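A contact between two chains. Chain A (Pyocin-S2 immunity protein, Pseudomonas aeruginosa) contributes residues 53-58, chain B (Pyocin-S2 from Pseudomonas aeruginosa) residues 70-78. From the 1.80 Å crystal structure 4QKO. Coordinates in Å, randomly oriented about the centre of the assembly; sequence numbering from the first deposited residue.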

# COMPACT_ATOMS: atom_id res chain seq x y z
N LEU A 53 0.23 -0.41 -12.16
CA LEU A 53 0.47 0.76 -13.01
C LEU A 53 0.84 1.95 -12.14
O LEU A 53 1.67 2.72 -12.52
N LEU A 54 0.18 2.03 -10.97
CA LEU A 54 0.45 3.13 -10.08
C LEU A 54 1.65 2.93 -9.19
O LEU A 54 2.40 3.86 -8.96
N TYR A 55 1.80 1.74 -8.62
CA TYR A 55 2.76 1.47 -7.56
C TYR A 55 3.99 0.65 -7.89
O TYR A 55 4.99 0.72 -7.19
N TYR A 56 3.92 -0.14 -8.94
CA TYR A 56 4.99 -1.00 -9.30
C TYR A 56 5.16 -0.91 -10.81
O TYR A 56 5.00 -1.94 -11.56
N PRO A 57 5.39 0.30 -11.32
CA PRO A 57 5.28 0.55 -12.75
C PRO A 57 6.45 -0.08 -13.52
O PRO A 57 7.56 -0.31 -12.97
N ASN A 58 6.18 -0.45 -14.77
CA ASN A 58 7.23 -0.99 -15.61
C ASN A 58 8.37 0.04 -15.79
O ASN A 58 8.09 1.21 -16.06
N PHE B 70 10.28 2.56 -2.15
CA PHE B 70 8.88 2.85 -2.44
C PHE B 70 8.77 3.94 -3.46
O PHE B 70 9.51 4.91 -3.37
N ASN B 71 7.83 3.82 -4.40
CA ASN B 71 7.71 4.85 -5.38
C ASN B 71 6.91 6.03 -4.87
O ASN B 71 6.35 5.98 -3.79
N PRO B 72 6.87 7.12 -5.66
CA PRO B 72 6.22 8.32 -5.12
C PRO B 72 4.76 8.10 -4.82
O PRO B 72 4.26 8.67 -3.87
N GLY B 73 4.06 7.27 -5.60
CA GLY B 73 2.68 6.94 -5.33
C GLY B 73 2.54 6.31 -3.97
O GLY B 73 1.63 6.61 -3.20
N SER B 74 3.40 5.35 -3.68
CA SER B 74 3.30 4.67 -2.41
C SER B 74 3.63 5.59 -1.22
O SER B 74 2.99 5.53 -0.16
N LEU B 75 4.63 6.43 -1.37
CA LEU B 75 4.99 7.30 -0.28
C LEU B 75 3.89 8.30 0.03
O LEU B 75 3.69 8.71 1.19
N ALA B 76 3.16 8.69 -0.99
CA ALA B 76 2.07 9.64 -0.81
C ALA B 76 1.02 9.03 0.11
O ALA B 76 0.46 9.74 0.97
N VAL B 77 0.87 7.71 0.07
CA VAL B 77 -0.06 6.99 0.93
C VAL B 77 0.57 6.82 2.33
O VAL B 77 -0.11 7.06 3.34
N MET B 78 1.85 6.49 2.38
CA MET B 78 2.48 6.12 3.62
C MET B 78 2.73 7.33 4.53
O MET B 78 2.63 7.23 5.76

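The end of one helix and the start of another can be joined with few direct polar bonds when, as here, a capping side chain serves both chains at once. The contact between the Pyocin-S2 immunity protein and Pyocin-S2 illustrates the principle. Leu53(A), at the start of the stretch, lies out of reach. The CA-to-CB bond of Leu54(A) (m, t) runs sideways, and the residue contributes chiefly its carbonyl: Asn71(B) ND2 donates to Leu54(A) O at 2.9 Å, the one direct hydrogen bond between the stretches. Asn71(B), chi1 p, points toward chain A from the N-cap position, and its other terminal atom, OD1, accepts from Ser74(B) N at 3.0 Å. One amide therefore caps its own helix and binds a carbonyl near the end of the helix in chain A.

Tyr55(A) has more surface covered by the other stretch than any other residue here, 83 Å². Its CA-to-CB bond runs sideways, but the m rotamer brings the ring close to the helix of chain B. Gly73(B) meets the ring edge, with Tyr55(A) CE1 3.5 Å from Gly73(B) C; a CB at this glycine would crowd that same CE1, at about 3.1 Å. Ser74(B), chi1 m, places OG 3.5 Å from Tyr55(A) CD1, while Val77(B), chi1 t, brings CG2 to 4.3 Å from Tyr55(A) OH.

Water extends the polar network at both ends of this tyrosine. Water 1 donates to Tyr55(A) O (2.9 Å), accepts from Asn71(B) N (3.1 Å) and hydrogen-bonds Ser74(B) OG (2.8 Å). Water 2 links Tyr55(A) OH (2.7 Å) to Gly73(B) O (2.9 Å).

Beyond the helix, Tyr56(A), also m, directs its CA-to-CB bond away, and its hydroxyl is satisfied elsewhere in the structure. The CA-to-CB bond of Pro57(A) points toward chain B, and its CD lies 4.0 Å from Asn71(B) ND2, whereas Asn58(A), chi1 t, makes no contact.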

# COMPACT_ATOMS: atom_id res chain seq x y z
CB LEU A 53 -0.77 1.11 -13.80
CG LEU A 53 -1.19 0.13 -14.89
CD1 LEU A 53 -2.41 0.64 -15.59
CD2 LEU A 53 -0.09 -0.04 -15.92
CB LEU A 54 -0.77 3.30 -9.17
CG LEU A 54 -2.14 3.59 -9.79
CD1 LEU A 54 -3.19 3.42 -8.75
CD2 LEU A 54 -2.20 5.00 -10.30
CB TYR A 55 2.06 0.90 -6.34
CG TYR A 55 0.95 1.84 -5.89
CD1 TYR A 55 1.23 3.12 -5.46
CD2 TYR A 55 -0.36 1.50 -6.02
CE1 TYR A 55 0.21 4.01 -5.09
CE2 TYR A 55 -1.39 2.35 -5.60
CZ TYR A 55 -1.10 3.61 -5.17
OH TYR A 55 -2.11 4.50 -4.89
CB TYR A 56 4.73 -2.46 -8.85
CG TYR A 56 4.53 -2.57 -7.38
CD1 TYR A 56 5.61 -2.72 -6.54
CD2 TYR A 56 3.26 -2.49 -6.85
CE1 TYR A 56 5.42 -2.82 -5.15
CE2 TYR A 56 3.03 -2.59 -5.49
CZ TYR A 56 4.16 -2.71 -4.65
OH TYR A 56 3.99 -2.77 -3.30
CB PRO A 57 5.35 2.07 -12.82
CG PRO A 57 6.19 2.37 -11.65
CD PRO A 57 5.63 1.53 -10.59
CB ASN A 58 6.62 -1.31 -16.95
CG ASN A 58 7.52 -2.16 -17.83
OD1 ASN A 58 8.71 -1.88 -17.99
ND2 ASN A 58 6.92 -3.13 -18.50
CB PHE B 70 8.09 3.26 -1.17
CG PHE B 70 8.04 2.15 -0.16
CD1 PHE B 70 7.06 1.25 -0.18
CD2 PHE B 70 9.05 2.02 0.82
CE1 PHE B 70 7.03 0.18 0.75
CE2 PHE B 70 9.05 0.97 1.70
CZ PHE B 70 8.03 0.05 1.68
CB ASN B 71 7.15 4.28 -6.72
CG ASN B 71 5.65 4.29 -6.80
OD1 ASN B 71 4.99 4.06 -5.82
ND2 ASN B 71 5.09 4.54 -8.01
CB PRO B 72 6.41 9.38 -6.24
CG PRO B 72 7.66 8.91 -6.94
CD PRO B 72 7.74 7.42 -6.81
CB SER B 74 4.26 3.49 -2.42
OG SER B 74 3.78 2.41 -3.21
CB LEU B 75 6.28 7.99 -0.58
CG LEU B 75 7.50 7.10 -0.64
CD1 LEU B 75 8.66 7.81 -1.26
CD2 LEU B 75 7.78 6.63 0.80
CB ALA B 76 1.50 10.05 -2.16
CB VAL B 77 -0.42 5.62 0.30
CG1 VAL B 77 -1.04 4.71 1.33
CG2 VAL B 77 -1.36 5.84 -0.88
CB MET B 78 3.79 5.37 3.33
CG MET B 78 3.54 3.97 2.79
SD MET B 78 4.89 3.45 1.68
CE MET B 78 5.96 3.10 3.01
O HOH W 1 5.95 1.33 -4.55
O HOH W 2 -1.16 6.86 -4.07